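Side-chain contacts in putative TetR-family transcriptional regulator (Rhodococcus sp., PDB 2G3B), which probably binds DNA at regulatory sequences as a dimeric transcription factor, most likely acting as a repressor: residues Y57-A62 against T122-S127; S127-A132 against T154-V159; N102-S107 against E112-P117. All coordinates share one frame; numbering follows the deposited sequence. Where two conformers were deposited one is given.

Contact 1: Y57-A62 against T122-S127; sequences YINDRA and TAAWVS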
ATOM      1  N   TYR A  57      16.984   0.311  -9.014  1.00 32.44           N
ATOM      2  CA  TYR A  57      16.689   0.176 -10.447  1.00 32.65           C
ATOM      3  C   TYR A  57      15.213   0.551 -10.764  1.00 31.69           C
ATOM      4  O   TYR A  57      14.955   1.364 -11.645  1.00 32.09           O
ATOM      5  CB  TYR A  57      16.993  -1.260 -10.867  1.00 33.18           C
ATOM      6  CG  TYR A  57      16.812  -1.501 -12.358  1.00 33.39           C
ATOM      7  CD1 TYR A  57      17.779  -1.083 -13.252  1.00 29.47           C
ATOM      8  CD2 TYR A  57      15.635  -2.078 -12.851  1.00 36.01           C
ATOM      9  CE1 TYR A  57      17.616  -1.266 -14.624  1.00 34.94           C
ATOM     10  CE2 TYR A  57      15.459  -2.269 -14.231  1.00 37.65           C
ATOM     11  CZ  TYR A  57      16.466  -1.869 -15.094  1.00 36.72           C
ATOM     12  OH  TYR A  57      16.348  -2.057 -16.465  1.00 42.40           O
ATOM     13  N   ILE A  58      14.278  -0.043 -10.024  1.00 31.55           N
ATOM     14  CA  ILE A  58      12.826   0.185 -10.166  1.00 32.15           C
ATOM     15  C   ILE A  58      12.519   1.681  -9.918  1.00 32.80           C
ATOM     16  O   ILE A  58      11.749   2.332 -10.684  1.00 31.26           O
ATOM     17  CB  ILE A  58      12.060  -0.746  -9.179  1.00 33.52           C
ATOM     18  CG1 ILE A  58      12.217  -2.223  -9.642  1.00 34.25           C
ATOM     19  CG2 ILE A  58      10.605  -0.383  -9.066  1.00 32.09           C
ATOM     20  CD1 ILE A  58      11.957  -3.226  -8.509  1.00 38.83           C
ATOM     21  N   ASN A  59      13.155   2.218  -8.880  1.00 32.92           N
ATOM     22  CA  ASN A  59      12.975   3.672  -8.570  1.00 34.51           C
ATOM     23  C   ASN A  59      13.530   4.575  -9.684  1.00 35.10           C
ATOM     24  O   ASN A  59      12.877   5.547 -10.076  1.00 36.06           O
ATOM     25  CB  ASN A  59      13.612   4.057  -7.240  1.00 32.85           C
ATOM     26  CG  ASN A  59      13.252   5.507  -6.797  1.00 35.09           C
ATOM     27  OD1 ASN A  59      12.092   5.888  -6.826  1.00 33.10           O
ATOM     28  ND2 ASN A  59      14.250   6.298  -6.492  1.00 30.16           N
ATOM     29  N   ASP A  60      14.726   4.257 -10.177  1.00 35.57           N
ATOM     30  CA  ASP A  60      15.279   4.920 -11.355  1.00 36.83           C
ATOM     31  C   ASP A  60      14.384   4.824 -12.578  1.00 36.47           C
ATOM     32  O   ASP A  60      14.207   5.810 -13.266  1.00 35.93           O
ATOM     33  CB  ASP A  60      16.669   4.375 -11.717  1.00 37.37           C
ATOM     34  CG  ASP A  60      17.733   4.782 -10.698  1.00 42.74           C
ATOM     35  OD1 ASP A  60      17.469   5.667  -9.845  1.00 49.14           O
ATOM     36  OD2 ASP A  60      18.821   4.217 -10.731  1.00 45.54           O
ATOM     37  N   ARG A  61      13.831   3.643 -12.838  1.00 35.79           N
ATOM     38  CA  ARG A  61      12.871   3.469 -13.925  1.00 38.10           C
ATOM     39  C   ARG A  61      11.591   4.324 -13.734  1.00 39.44           C
ATOM     40  O   ARG A  61      11.102   4.950 -14.709  1.00 39.57           O
ATOM     41  CB  ARG A  61      12.506   1.983 -14.061  1.00 38.95           C
ATOM     42  CG  ARG A  61      12.152   1.558 -15.474  1.00 42.69           C
ATOM     43  CD  ARG A  61      12.383   0.049 -15.716  1.00 39.96           C
ATOM     44  NE  ARG A  61      11.538  -0.772 -14.842  1.00 37.73           N
ATOM     45  CZ  ARG A  61      11.378  -2.071 -14.992  1.00 38.87           C
ATOM     46  NH1 ARG A  61      12.045  -2.690 -15.988  1.00 35.34           N
ATOM     47  NH2 ARG A  61      10.581  -2.740 -14.150  1.00 36.24           N
ATOM     48  N   ALA A  62      11.053   4.331 -12.506  1.00 38.65           N
ATOM     49  CA  ALA A  62       9.830   5.097 -12.162  1.00 40.72           C
ATOM     50  C   ALA A  62      10.110   6.584 -12.314  1.00 41.73           C
ATOM     51  O   ALA A  62       9.299   7.316 -12.860  1.00 43.94           O
ATOM     52  CB  ALA A  62       9.422   4.805 -10.723  1.00 38.23           C
ATOM     53  N   THR A 122      12.551   4.586  -0.742  1.00 31.51           N
ATOM     54  CA  THR A 122      11.305   5.347  -0.570  1.00 31.37           C
ATOM     55  C   THR A 122      11.652   6.805  -0.208  1.00 31.91           C
ATOM     56  O   THR A 122      11.025   7.757  -0.736  1.00 31.76           O
ATOM     57  CB  THR A 122      10.418   4.731   0.537  1.00 32.59           C
ATOM     58  OG1 THR A 122      10.100   3.404   0.171  1.00 30.28           O
ATOM     59  CG2 THR A 122       9.107   5.544   0.764  1.00 32.28           C
ATOM     60  N   ALA A 123      12.688   6.986   0.619  1.00 31.26           N
ATOM     61  CA  ALA A 123      13.104   8.337   1.037  1.00 31.49           C
ATOM     62  C   ALA A 123      13.551   9.177  -0.154  1.00 30.25           C
ATOM     63  O   ALA A 123      13.282  10.356  -0.217  1.00 29.13           O
ATOM     64  CB  ALA A 123      14.187   8.270   2.105  1.00 32.62           C
ATOM     65  N   ALA A 124      14.219   8.544  -1.129  1.00 30.13           N
ATOM     66  CA  ALA A 124      14.631   9.223  -2.350  1.00 29.68           C
ATOM     67  C   ALA A 124      13.411   9.680  -3.191  1.00 29.91           C
ATOM     68  O   ALA A 124      13.373  10.806  -3.674  1.00 30.28           O
ATOM     69  CB  ALA A 124      15.562   8.280  -3.162  1.00 29.68           C
ATOM     70  N   TRP A 125      12.404   8.824  -3.305  1.00 28.66           N
ATOM     71  CA  TRP A 125      11.171   9.185  -4.001  1.00 29.80           C
ATOM     72  C   TRP A 125      10.471  10.340  -3.280  1.00 29.84           C
ATOM     73  O   TRP A 125      10.085  11.361  -3.891  1.00 30.90           O
ATOM     74  CB  TRP A 125      10.251   7.947  -4.072  1.00 29.25           C
ATOM     75  CG  TRP A 125       8.905   8.148  -4.702  1.00 28.38           C
ATOM     76  CD1 TRP A 125       8.524   9.144  -5.589  1.00 30.09           C
ATOM     77  CD2 TRP A 125       7.738   7.319  -4.491  1.00 28.33           C
ATOM     78  NE1 TRP A 125       7.160   8.962  -5.916  1.00 29.97           N
ATOM     79  CE2 TRP A 125       6.673   7.873  -5.244  1.00 30.10           C
ATOM     80  CE3 TRP A 125       7.490   6.194  -3.684  1.00 29.06           C
ATOM     81  CZ2 TRP A 125       5.385   7.306  -5.263  1.00 33.38           C
ATOM     82  CZ3 TRP A 125       6.217   5.630  -3.680  1.00 29.32           C
ATOM     83  CH2 TRP A 125       5.178   6.185  -4.463  1.00 32.28           C
ATOM     84  N   VAL A 126      10.295  10.171  -1.991  1.00 30.04           N
ATOM     85  CA  VAL A 126       9.699  11.223  -1.148  1.00 29.82           C
ATOM     86  C   VAL A 126      10.407  12.597  -1.321  1.00 30.14           C
ATOM     87  O   VAL A 126       9.769  13.646  -1.430  1.00 30.60           O
ATOM     88  CB  VAL A 126       9.759  10.761   0.326  1.00 30.94           C
ATOM     89  CG1 VAL A 126       9.414  11.947   1.286  1.00 27.11           C
ATOM     90  CG2 VAL A 126       8.708   9.609   0.560  1.00 31.67           C
ATOM     91  N   SER A 127      11.732  12.569  -1.377  1.00 30.39           N
ATOM     92  CA  SER A 127      12.546  13.773  -1.498  1.00 30.98           C
ATOM     93  C   SER A 127      12.315  14.535  -2.789  1.00 31.99           C
ATOM     94  O   SER A 127      12.360  15.767  -2.796  1.00 30.45           O
ATOM     95  CB  SER A 127      14.035  13.421  -1.308  1.00 31.52           C
ATOM     96  OG  SER A 127      14.814  14.577  -1.224  1.00 30.50           O
TER
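A124 and W125 face N59 where two helices of the all-helical TetR fold come together. Helix 47-66, which follows directly on the predicted helix-turn-helix, here lies against helix 115-139 of the C-terminal domain, with the CA atoms of N59 and W125 7.4 Å apart. A124 comes first: its small methyl group points at the amide, and CB lies 4.1 Å from N59 ND2, a contact of van der Waals kind. At W125 it is the root of the side chain that touches, while the indole, with CG anti to the backbone N (chi1 177°), leads away toward T156, V159 and E160 on helix 148-167. The indole packs instead on this second helix, its plane inclined by 54° to that of the N59 amide. V126, next in line, also packs on T156. Asparagine suits its buried place because its oxygen finds partners: N59 OD1 is hydrogen-bonded to R66 and to a bound glycerol, probably from the crystallisation liquor. No hydrogen bond crosses between the helices; the closest approach is N59 OD1 to W125 CB, 3.9 Å.

Contact 2: S127-A132 against T154-V159; sequences SEIADA and TMTALV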
ATOM      1  N   SER A 127      11.732  12.569  -1.377  1.00 30.39           N
ATOM      2  CA  SER A 127      12.546  13.773  -1.498  1.00 30.98           C
ATOM      3  C   SER A 127      12.315  14.535  -2.789  1.00 31.99           C
ATOM      4  O   SER A 127      12.360  15.767  -2.796  1.00 30.45           O
ATOM      5  CB  SER A 127      14.035  13.421  -1.308  1.00 31.52           C
ATOM      6  OG  SER A 127      14.814  14.577  -1.224  1.00 30.50           O
ATOM      7  N   GLU A 128      12.043  13.830  -3.893  1.00 32.90           N
ATOM      8  CA  GLU A 128      11.739  14.530  -5.156  1.00 33.58           C
ATOM      9  C   GLU A 128      10.479  15.327  -4.981  1.00 33.75           C
ATOM     10  O   GLU A 128      10.388  16.465  -5.434  1.00 33.98           O
ATOM     11  CB  GLU A 128      11.466  13.547  -6.301  1.00 33.37           C
ATOM     12  CG  GLU A 128      12.520  12.545  -6.557  1.00 32.31           C
ATOM     13  CD  GLU A 128      12.083  11.519  -7.679  1.00 37.70           C
ATOM     14  OE1 GLU A 128      11.025  11.716  -8.323  1.00 40.06           O
ATOM     15  OE2 GLU A 128      12.785  10.529  -7.890  1.00 38.84           O
ATOM     16  N   ILE A 129       9.495  14.726  -4.312  1.00 33.28           N
ATOM     17  CA  ILE A 129       8.223  15.391  -4.077  1.00 32.83           C
ATOM     18  C   ILE A 129       8.355  16.523  -3.054  1.00 33.15           C
ATOM     19  O   ILE A 129       7.864  17.642  -3.290  1.00 34.15           O
ATOM     20  CB  ILE A 129       7.142  14.396  -3.598  1.00 33.10           C
ATOM     21  CG1 ILE A 129       6.839  13.331  -4.668  1.00 33.75           C
ATOM     22  CG2 ILE A 129       5.860  15.158  -3.232  1.00 35.21           C
ATOM     23  CD1 ILE A 129       6.185  13.938  -5.949  1.00 41.50           C
ATOM     24  N   ALA A 130       9.016  16.260  -1.917  1.00 31.37           N
ATOM     25  CA  ALA A 130       9.290  17.325  -0.932  1.00 29.22           C
ATOM     26  C   ALA A 130      10.011  18.497  -1.577  1.00 29.46           C
ATOM     27  O   ALA A 130       9.661  19.640  -1.344  1.00 29.00           O
ATOM     28  CB  ALA A 130      10.137  16.782   0.236  1.00 29.48           C
ATOM     29  N   ASP A 131      11.055  18.236  -2.358  1.00 29.63           N
ATOM     30  CA  ASP A 131      11.796  19.347  -2.940  1.00 31.06           C
ATOM     31  C   ASP A 131      10.908  20.191  -3.845  1.00 31.78           C
ATOM     32  O   ASP A 131      11.004  21.410  -3.851  1.00 32.57           O
ATOM     33  CB  ASP A 131      12.996  18.840  -3.732  1.00 30.05           C
ATOM     34  CG  ASP A 131      13.826  19.975  -4.317  1.00 32.14           C
ATOM     35  OD1 ASP A 131      14.323  20.837  -3.558  1.00 31.63           O
ATOM     36  OD2 ASP A 131      14.024  20.010  -5.538  1.00 33.44           O
ATOM     37  N   ALA A 132      10.068  19.523  -4.637  1.00 32.50           N
ATOM     38  CA  ALA A 132       9.125  20.237  -5.492  1.00 34.27           C
ATOM     39  C   ALA A 132       8.268  21.182  -4.690  1.00 33.83           C
ATOM     40  O   ALA A 132       8.097  22.361  -5.062  1.00 34.80           O
ATOM     41  CB  ALA A 132       8.250  19.218  -6.317  1.00 33.06           C
ATOM     42  N   THR A 154       2.877  11.782   2.646  1.00 31.03           N
ATOM     43  CA  THR A 154       1.473  11.511   2.458  1.00 32.36           C
ATOM     44  C   THR A 154       1.081  11.267   0.982  1.00 32.41           C
ATOM     45  O   THR A 154       0.363  10.321   0.658  1.00 31.47           O
ATOM     46  CB  THR A 154       0.684  12.673   3.125  1.00 32.43           C
ATOM     47  OG1 THR A 154       0.970  12.596   4.497  1.00 32.41           O
ATOM     48  CG2 THR A 154      -0.780  12.515   2.942  1.00 36.15           C
HETATM   49  N   MSE A 155       1.568  12.112   0.087  0.50 33.28           N
HETATM   50  CA  MSE A 155       1.221  11.956  -1.316  0.50 35.96           C
HETATM   51  C   MSE A 155       1.781  10.678  -1.887  0.50 33.19           C
HETATM   52  O   MSE A 155       1.093   9.977  -2.621  0.50 33.12           O
HETATM   53  CB  MSE A 155       1.696  13.142  -2.126  0.50 34.71           C
HETATM   54  CG  MSE A 155       0.841  14.354  -1.890  0.50 39.88           C
HETATM   55 SE   MSE A 155       1.539  15.957  -2.686  0.50 48.99          SE
HETATM   56  CE  MSE A 155       2.872  15.195  -3.865  0.50 44.15           C
ATOM     57  N   THR A 156       3.022  10.358  -1.543  1.00 31.91           N
ATOM     58  CA  THR A 156       3.617   9.118  -2.072  1.00 30.79           C
ATOM     59  C   THR A 156       2.956   7.907  -1.435  1.00 30.52           C
ATOM     60  O   THR A 156       2.800   6.867  -2.090  1.00 29.99           O
ATOM     61  CB  THR A 156       5.116   9.068  -1.891  1.00 30.21           C
ATOM     62  OG1 THR A 156       5.422   9.212  -0.509  1.00 31.77           O
ATOM     63  CG2 THR A 156       5.806  10.184  -2.731  1.00 28.83           C
ATOM     64  N   ALA A 157       2.609   8.013  -0.146  1.00 29.01           N
ATOM     65  CA  ALA A 157       1.859   6.929   0.509  1.00 30.32           C
ATOM     66  C   ALA A 157       0.491   6.698  -0.169  1.00 30.15           C
ATOM     67  O   ALA A 157       0.038   5.547  -0.328  1.00 30.39           O
ATOM     68  CB  ALA A 157       1.689   7.194   2.029  1.00 28.67           C
ATOM     69  N   LEU A 158      -0.178   7.785  -0.546  1.00 30.07           N
ATOM     70  CA  LEU A 158      -1.431   7.728  -1.339  1.00 29.51           C
ATOM     71  C   LEU A 158      -1.242   6.992  -2.683  1.00 30.48           C
ATOM     72  O   LEU A 158      -2.019   6.108  -3.045  1.00 30.47           O
ATOM     73  CB  LEU A 158      -2.028   9.151  -1.581  1.00 30.48           C
ATOM     74  CG  LEU A 158      -3.234   9.207  -2.539  1.00 29.97           C
ATOM     75  CD1 LEU A 158      -4.468   8.363  -1.928  1.00 27.77           C
ATOM     76  CD2 LEU A 158      -3.642  10.653  -2.927  1.00 30.50           C
ATOM     77  N   VAL A 159      -0.165   7.293  -3.383  1.00 29.08           N
ATOM     78  CA  VAL A 159       0.151   6.526  -4.625  1.00 30.28           C
ATOM     79  C   VAL A 159       0.296   5.010  -4.333  1.00 30.94           C
ATOM     80  O   VAL A 159      -0.244   4.185  -5.046  1.00 28.97           O
ATOM     81  CB  VAL A 159       1.471   7.072  -5.295  1.00 29.56           C
ATOM     82  CG1 VAL A 159       2.022   6.104  -6.411  1.00 31.39           C
ATOM     83  CG2 VAL A 159       1.236   8.535  -5.817  1.00 29.26           C
TER
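T156 OG1 is a buried hydroxyl with three partners: the carbonyl oxygens of A152 and V153, one turn back on its own helix, and NH2 of R165 of the second subunit. Its one proton must be shared or divided between the two carbonyls, whereas the guanidinium supplies a proton of its own. Threonine fits here because its two branches do different work. With chi1 at 57°, OG1 stands between the backbone N and the carbonyl carbon, directed back at the preceding turn, and the methyl CG2 is left to face helix 115-139. There it meets I129: CG1 of I129 lies 3.8 Å from CG2 of T156, the two side chains lying alongside and running in opposite senses.

I129 is directed toward the other helix. CG1, anti to the carbonyl carbon (chi1 -63°), goes to T156, while CG2, anti to the backbone N, is on the side of M155, a selenomethionine. A bulky, branched apolar residue suits a buried place between helices. The side chains of I129 and M155 cross obliquely, but M155 was modelled in two conformers and its CE sits implausibly near I129, so the detail of that meeting is doubtful. Both residues also pack on L84 of helix 76-86, and M155 reaches L80 as well; the long, flexible side chain spans the distance to this third helix.

Other residues of 154-159 meet the second subunit. T154 packs on H179, A157 on L162 and L158 on T154, the second residue of each pair being on the second subunit. Helix 148-167 thus contacts both the core of its own domain and the partner subunit, as in the four-helix dimer interface characteristic of TetR-family regulators.

Contact 3: N102-S107 against E112-P117; sequences NELRAS and EALRDP
L114 reaches out to L104 and S107 with its two methyl groups, and CD1 does most of the touching. CD1 of L114 lies 3.9 Å from S107 CB and 4.0 Å from the backbone O of L104, so it rests on the surface of the helix as well as against a side chain. The first torsion of L114, at -101°, falls away from the usual staggered values, which may reflect some strain in placing the branched end there. L104 comes to meet it at about a right angle. Although the side chain of L104 sets out along the flank of the helix, chi1 (-69°) places CG beside the backbone N and chi2 (155°) then turns CD2 of L104 to 4.1 Å from L114 CD1.

Leucine serves both positions well, since its forked end offers contacts in several directions: L104 also packs on I16 and I21 of helix 2-23 and on L55 and I58 of helix 47-66. This is the corner of the TetR fold where helix 92-110 passes by a short turn into helix 115-139, against helices of the N-terminal region.

S107 gives the interface its CB and sends its hydroxyl elsewhere. OG, anti to the carbonyl carbon, curls back on its own helix and donates to E103 O, S107 OG lying 3.1 Å from that oxygen and 38° above the carbonyl plane. S107 N reaches E103 O at 2.9 Å from the opposite face, so this oxygen is gripped twice and the buried hydroxyl has its partner. R115, with its chain extended, returns to the end of helix 92-110: NE bonds to A108 O and NH2 to V109 O.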
ATOM      1  N   ASN A 102       5.039  -3.169  -5.046  1.00 33.74           N
ATOM      2  CA  ASN A 102       3.986  -3.756  -4.228  1.00 34.11           C
ATOM      3  C   ASN A 102       4.459  -5.005  -3.459  1.00 34.22           C
ATOM      4  O   ASN A 102       4.226  -5.128  -2.246  1.00 33.20           O
ATOM      5  CB  ASN A 102       2.811  -4.132  -5.153  1.00 33.92           C
ATOM      6  CG  ASN A 102       1.486  -4.204  -4.415  1.00 38.84           C
ATOM      7  OD1 ASN A 102       0.946  -5.280  -4.211  1.00 44.17           O
ATOM      8  ND2 ASN A 102       0.966  -3.060  -4.011  1.00 31.82           N
ATOM      9  N   GLU A 103       5.162  -5.906  -4.170  1.00 33.61           N
ATOM     10  CA  GLU A 103       5.760  -7.118  -3.563  1.00 33.74           C
ATOM     11  C   GLU A 103       6.814  -6.800  -2.515  1.00 32.41           C
ATOM     12  O   GLU A 103       6.807  -7.344  -1.416  1.00 32.61           O
ATOM     13  CB  GLU A 103       6.396  -8.027  -4.638  1.00 33.47           C
ATOM     14  CG  GLU A 103       5.365  -8.772  -5.490  1.00 35.33           C
ATOM     15  CD  GLU A 103       4.694  -9.923  -4.725  1.00 39.18           C
ATOM     16  OE1 GLU A 103       5.219 -10.385  -3.671  1.00 36.20           O
ATOM     17  OE2 GLU A 103       3.640 -10.391  -5.222  1.00 43.56           O
ATOM     18  N   LEU A 104       7.736  -5.939  -2.865  1.00 32.08           N
ATOM     19  CA  LEU A 104       8.785  -5.538  -1.909  1.00 31.76           C
ATOM     20  C   LEU A 104       8.242  -4.852  -0.680  1.00 31.99           C
ATOM     21  O   LEU A 104       8.704  -5.108   0.470  1.00 32.35           O
ATOM     22  CB  LEU A 104       9.765  -4.611  -2.615  1.00 31.55           C
ATOM     23  CG  LEU A 104      10.591  -5.354  -3.684  1.00 35.15           C
ATOM     24  CD1 LEU A 104      11.069  -4.370  -4.750  1.00 36.33           C
ATOM     25  CD2 LEU A 104      11.777  -6.159  -3.097  1.00 39.92           C
ATOM     26  N   ARG A 105       7.292  -3.943  -0.900  1.00 31.61           N
ATOM     27  CA  ARG A 105       6.643  -3.244   0.267  1.00 32.30           C
ATOM     28  C   ARG A 105       5.942  -4.255   1.221  1.00 32.61           C
ATOM     29  O   ARG A 105       6.107  -4.204   2.453  1.00 34.30           O
ATOM     30  CB  ARG A 105       5.691  -2.144  -0.238  1.00 30.03           C
ATOM     31  CG  ARG A 105       4.751  -1.617   0.826  1.00 32.24           C
ATOM     32  CD  ARG A 105       5.464  -0.719   1.838  1.00 27.62           C
ATOM     33  NE  ARG A 105       6.069   0.458   1.214  1.00 28.84           N
ATOM     34  CZ  ARG A 105       7.093   1.136   1.721  1.00 32.38           C
ATOM     35  NH1 ARG A 105       7.645   0.795   2.896  1.00 30.50           N
ATOM     36  NH2 ARG A 105       7.567   2.171   1.054  1.00 33.03           N
ATOM     37  N   ALA A 106       5.188  -5.202   0.661  1.00 32.95           N
ATOM     38  CA  ALA A 106       4.507  -6.237   1.436  1.00 33.33           C
ATOM     39  C   ALA A 106       5.487  -7.173   2.129  1.00 33.71           C
ATOM     40  O   ALA A 106       5.288  -7.564   3.281  1.00 35.40           O
ATOM     41  CB  ALA A 106       3.515  -7.076   0.514  1.00 32.19           C
ATOM     42  N   SER A 107       6.577  -7.513   1.453  1.00 35.06           N
ATOM     43  CA  SER A 107       7.528  -8.492   2.012  1.00 34.46           C
ATOM     44  C   SER A 107       8.371  -7.929   3.129  1.00 35.14           C
ATOM     45  O   SER A 107       8.774  -8.670   4.019  1.00 35.29           O
ATOM     46  CB  SER A 107       8.449  -9.037   0.909  1.00 34.49           C
ATOM     47  OG  SER A 107       7.720  -9.917   0.049  1.00 34.79           O
ATOM     48  N   GLU A 112      12.887  -8.570   7.596  1.00 41.06           N
ATOM     49  CA  GLU A 112      13.439  -7.331   8.174  1.00 43.43           C
ATOM     50  C   GLU A 112      14.642  -6.738   7.409  1.00 40.51           C
ATOM     51  O   GLU A 112      14.832  -5.517   7.391  1.00 39.07           O
ATOM     52  CB  GLU A 112      13.744  -7.565   9.658  1.00 42.29           C
ATOM     53  CG  GLU A 112      14.698  -6.593  10.345  1.00 47.75           C
ATOM     54  CD  GLU A 112      14.553  -6.668  11.861  1.00 49.62           C
ATOM     55  OE1 GLU A 112      15.461  -6.186  12.600  1.00 57.35           O
ATOM     56  OE2 GLU A 112      13.509  -7.218  12.315  1.00 57.16           O
ATOM     57  N   ALA A 113      15.419  -7.588   6.743  1.00 39.19           N
ATOM     58  CA  ALA A 113      16.600  -7.115   5.985  1.00 38.75           C
ATOM     59  C   ALA A 113      16.248  -6.176   4.827  1.00 37.65           C
ATOM     60  O   ALA A 113      17.092  -5.391   4.404  1.00 37.95           O
ATOM     61  CB  ALA A 113      17.436  -8.297   5.432  1.00 38.59           C
ATOM     62  N   LEU A 114      15.039  -6.339   4.284  1.00 37.02           N
ATOM     63  CA  LEU A 114      14.537  -5.533   3.171  1.00 36.96           C
ATOM     64  C   LEU A 114      14.196  -4.104   3.601  1.00 35.87           C
ATOM     65  O   LEU A 114      14.041  -3.188   2.784  1.00 33.45           O
ATOM     66  CB  LEU A 114      13.262  -6.189   2.629  1.00 37.87           C
ATOM     67  CG  LEU A 114      13.379  -7.012   1.350  1.00 43.13           C
ATOM     68  CD1 LEU A 114      11.953  -7.376   0.825  1.00 42.90           C
ATOM     69  CD2 LEU A 114      14.124  -6.072   0.341  1.00 42.92           C
ATOM     70  N   ARG A 115      14.025  -3.923   4.901  1.00 35.16           N
ATOM     71  CA  ARG A 115      13.440  -2.657   5.437  1.00 34.15           C
ATOM     72  C   ARG A 115      14.336  -1.475   5.211  1.00 33.64           C
ATOM     73  O   ARG A 115      13.851  -0.405   4.745  1.00 33.45           O
ATOM     74  CB  ARG A 115      13.110  -2.788   6.935  1.00 34.60           C
ATOM     75  CG  ARG A 115      11.934  -3.709   7.193  1.00 35.00           C
ATOM     76  CD  ARG A 115      11.761  -3.878   8.690  1.00 33.46           C
ATOM     77  NE  ARG A 115      10.569  -4.706   8.943  1.00 38.43           N
ATOM     78  CZ  ARG A 115      10.097  -4.952  10.157  1.00 44.60           C
ATOM     79  NH1 ARG A 115      10.714  -4.436  11.236  1.00 39.60           N
ATOM     80  NH2 ARG A 115       9.021  -5.705  10.297  1.00 45.80           N
ATOM     81  N   ASP A 116      15.635  -1.633   5.521  1.00 33.46           N
ATOM     82  CA  ASP A 116      16.577  -0.490   5.374  1.00 34.02           C
ATOM     83  C   ASP A 116      16.735  -0.045   3.896  1.00 33.94           C
ATOM     84  O   ASP A 116      16.613   1.131   3.593  1.00 34.32           O
ATOM     85  CB  ASP A 116      17.953  -0.783   6.015  1.00 35.02           C
ATOM     86  CG  ASP A 116      17.939  -0.601   7.534  1.00 38.03           C
ATOM     87  OD1 ASP A 116      16.936  -0.088   8.092  1.00 41.06           O
ATOM     88  OD2 ASP A 116      18.940  -0.930   8.162  1.00 37.95           O
ATOM     89  N   PRO A 117      17.011  -0.976   2.975  1.00 33.12           N
ATOM     90  CA  PRO A 117      17.038  -0.526   1.575  1.00 33.13           C
ATOM     91  C   PRO A 117      15.717   0.100   1.093  1.00 33.10           C
ATOM     92  O   PRO A 117      15.758   1.117   0.409  1.00 31.81           O
ATOM     93  CB  PRO A 117      17.336  -1.822   0.750  1.00 33.79           C
ATOM     94  CG  PRO A 117      17.676  -2.839   1.695  1.00 32.69           C
ATOM     95  CD  PRO A 117      17.395  -2.398   3.116  1.00 34.56           C
TER

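Overall arrangement
Helix 115-139 takes part in all three contacts: near its start in contact 3, then in contact 1, then in contact 2. Contacts 1 and 2 have centres 10 Å apart and share S127; W125 CH2 lies 3.4 Å from T156 O, and R66 ties them together, hydrogen-bonded to N59 and salt-bridged to E128. The centres of contacts 1 and 3 are 14 Å apart, with I58 CD1 4.0 Å from L104 CD1 and a weak hydrogen bond between R105 NH2 and T122 OG1. Contacts 2 and 3, 19 Å apart between centres, do not touch. The glycerol lies at contact 1, about 3 Å from the side chain of N59, and may mark a pocket. All three contacts also touch the second subunit.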